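Local coordinates for protein probable dipeptidase (Pseudomonas aeruginosa, PDB 3B40) that probably hydrolyses dipeptides as a metal-dependent dipeptidase of the M19 (membrane dipeptidase) family, at residues I342-T345 against V346-G350. The protein carries 11 engineered substitutions. Residues are numbered along the deposited sequence; the frame is centred on the assembly and turned at random.
Sequences IDYT and VKKVG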
ATOM      1  N   ILE A 342      -3.230  -9.068 -11.831  1.00 13.71           N
ATOM      2  CA  ILE A 342      -3.872  -8.033 -12.654  1.00 13.41           C
ATOM      3  C   ILE A 342      -4.977  -8.637 -13.547  1.00 14.15           C
ATOM      4  O   ILE A 342      -6.091  -8.112 -13.594  1.00 13.99           O
ATOM      5  CB  ILE A 342      -2.826  -7.236 -13.497  1.00 13.56           C
ATOM      6  CG1 ILE A 342      -1.866  -6.469 -12.534  1.00 11.27           C
ATOM      7  CG2 ILE A 342      -3.526  -6.314 -14.499  1.00 12.54           C
ATOM      8  CD1 ILE A 342      -0.719  -5.704 -13.212  1.00 12.73           C
ATOM      9  N   ASP A 343      -4.649  -9.735 -14.226  1.00 14.25           N
ATOM     10  CA  ASP A 343      -5.543 -10.452 -15.119  1.00 14.84           C
ATOM     11  C   ASP A 343      -6.827 -10.828 -14.372  1.00 14.82           C
ATOM     12  O   ASP A 343      -7.915 -10.594 -14.864  1.00 16.14           O
ATOM     13  CB  ASP A 343      -4.872 -11.750 -15.649  1.00 14.92           C
ATOM     14  CG  ASP A 343      -3.904 -11.519 -16.821  1.00 16.83           C
ATOM     15  OD1 ASP A 343      -3.645 -10.375 -17.238  1.00 19.05           O
ATOM     16  OD2 ASP A 343      -3.392 -12.524 -17.344  1.00 19.58           O
ATOM     17  N   TYR A 344      -6.682 -11.419 -13.193  1.00 14.94           N
ATOM     18  CA  TYR A 344      -7.826 -11.846 -12.371  1.00 14.23           C
ATOM     19  C   TYR A 344      -8.727 -10.691 -11.972  1.00 14.35           C
ATOM     20  O   TYR A 344      -9.948 -10.811 -12.005  1.00 14.96           O
ATOM     21  CB  TYR A 344      -7.349 -12.588 -11.116  1.00 14.22           C
ATOM     22  CG  TYR A 344      -8.498 -13.153 -10.306  1.00 13.00           C
ATOM     23  CD1 TYR A 344      -9.023 -14.415 -10.590  1.00 11.71           C
ATOM     24  CD2 TYR A 344      -9.076 -12.414  -9.278  1.00 14.04           C
ATOM     25  CE1 TYR A 344     -10.089 -14.929  -9.855  1.00 12.71           C
ATOM     26  CE2 TYR A 344     -10.150 -12.894  -8.545  1.00 12.68           C
ATOM     27  CZ  TYR A 344     -10.665 -14.160  -8.846  1.00 13.63           C
ATOM     28  OH  TYR A 344     -11.703 -14.662  -8.107  1.00 11.84           O
ATOM     29  N   THR A 345      -8.115  -9.586 -11.555  1.00 14.08           N
ATOM     30  CA  THR A 345      -8.842  -8.444 -11.049  1.00 13.30           C
ATOM     31  C   THR A 345      -9.621  -7.805 -12.194  1.00 14.07           C
ATOM     32  O   THR A 345     -10.794  -7.448 -12.027  1.00 14.00           O
ATOM     33  CB  THR A 345      -7.885  -7.444 -10.305  1.00 13.97           C
ATOM     34  OG1 THR A 345      -7.099  -8.169  -9.368  1.00  9.85           O
ATOM     35  CG2 THR A 345      -8.668  -6.396  -9.508  1.00 15.56           C
ATOM     36  N   VAL A 346      -8.981  -7.715 -13.364  1.00 13.26           N
ATOM     37  CA  VAL A 346      -9.611  -7.200 -14.557  1.00 12.98           C
ATOM     38  C   VAL A 346     -10.808  -8.079 -14.967  1.00 13.47           C
ATOM     39  O   VAL A 346     -11.871  -7.547 -15.259  1.00 12.83           O
ATOM     40  CB  VAL A 346      -8.592  -7.023 -15.721  1.00 13.11           C
ATOM     41  CG1 VAL A 346      -9.302  -6.772 -17.047  1.00 14.93           C
ATOM     42  CG2 VAL A 346      -7.575  -5.909 -15.414  1.00 11.53           C
ATOM     43  N   LYS A 347     -10.652  -9.407 -14.959  1.00 13.73           N
ATOM     44  CA  LYS A 347     -11.782 -10.324 -15.182  1.00 14.01           C
ATOM     45  C   LYS A 347     -12.989 -10.010 -14.335  1.00 14.16           C
ATOM     46  O   LYS A 347     -14.140 -10.121 -14.798  1.00 14.91           O
ATOM     47  CB  LYS A 347     -11.403 -11.768 -14.804  1.00 14.89           C
ATOM     48  CG  LYS A 347     -10.500 -12.477 -15.743  1.00 15.99           C
ATOM     49  CD  LYS A 347     -11.219 -12.800 -17.051  1.00 21.43           C
ATOM     50  CE  LYS A 347     -10.321 -13.603 -17.983  1.00 22.55           C
ATOM     51  NZ  LYS A 347     -11.104 -13.899 -19.201  1.00 22.20           N
ATOM     52  N   LYS A 348     -12.720  -9.687 -13.069  1.00 13.31           N
ATOM     53  CA  LYS A 348     -13.751  -9.469 -12.082  1.00 12.92           C
ATOM     54  C   LYS A 348     -14.381  -8.056 -12.151  1.00 13.17           C
ATOM     55  O   LYS A 348     -15.607  -7.934 -12.127  1.00 11.97           O
ATOM     56  CB  LYS A 348     -13.227  -9.809 -10.671  1.00 12.75           C
ATOM     57  CG  LYS A 348     -12.880 -11.301 -10.463  1.00 14.42           C
ATOM     58  CD  LYS A 348     -13.968 -12.240 -11.017  1.00 14.39           C
ATOM     59  CE  LYS A 348     -13.570 -13.705 -10.876  1.00 13.67           C
ATOM     60  NZ  LYS A 348     -14.664 -14.658 -11.194  1.00 13.77           N
ATOM     61  N   VAL A 349     -13.565  -6.998 -12.251  1.00 11.99           N
ATOM     62  CA  VAL A 349     -14.117  -5.635 -12.211  1.00 12.53           C
ATOM     63  C   VAL A 349     -14.044  -4.804 -13.504  1.00 13.17           C
ATOM     64  O   VAL A 349     -14.669  -3.754 -13.589  1.00 13.71           O
ATOM     65  CB  VAL A 349     -13.580  -4.823 -11.007  1.00 11.95           C
ATOM     66  CG1 VAL A 349     -13.909  -5.564  -9.712  1.00 12.53           C
ATOM     67  CG2 VAL A 349     -12.062  -4.660 -11.119  1.00 12.18           C
ATOM     68  N   GLY A 350     -13.281  -5.271 -14.490  1.00 13.44           N
ATOM     69  CA  GLY A 350     -13.139  -4.581 -15.773  1.00 13.37           C
ATOM     70  C   GLY A 350     -11.932  -3.666 -15.796  1.00 14.10           C
ATOM     71  O   GLY A 350     -11.495  -3.166 -14.734  1.00 14.77           O
TER
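The side chain of K348 arches across one face of the Y344 ring, a worked example of how residues four apart on a helix pack together. Its CB starts over the preceding turn, 3.7 Å from the carbonyl O of both Y344 and T345. CG sits beside the backbone N (chi1 -65°), a rotation that brings it back toward Y344; it lies over the ring face in a CH-pi contact, 4.2 Å from the centroid. After a bend at chi2 (-45°) CD stands away from the ring, and the extended chain beyond it brings CE down over the same face at the phenol end, 3.6 Å from Y344 CZ and 3.5 Å from Y344 OH. The two side chains share one carboxylate, that of D249 at the start of helix 249-257, with a hydrogen bond from OD1 to Y344 OH and a long, weak ion pair to K348 NZ. On the inward side, T345 and V349 run side by side with their CG2 methyls 4.1 Å apart, and I342 CG2 meets V346 CG2 at a similar spacing; all four of these side chains also touch strand 354-357. T345 OG1 turns back to the carbonyl of A341, which satisfies this buried hydroxyl within the helix. Regular i to i+4 backbone bonds run from V346 N to I342 O, from K347 N to D343 O and, at 2.8 Å, from V349 N to T345 O; the weakening is local to K348 N, whose bond to Y344 O lengthens to 3.2 Å and bends to 142°, with a weak second bond to T345 O. G350, the first residue after the helix, takes positive phi, its N still bonded to V346 O, and the chain goes on to strand 354-357. The arrangement is that of an amphipathic helix end in a TIM-barrel-type fold: helix 335-349 packs its apolar face on parallel strands 261-265 and 354-357.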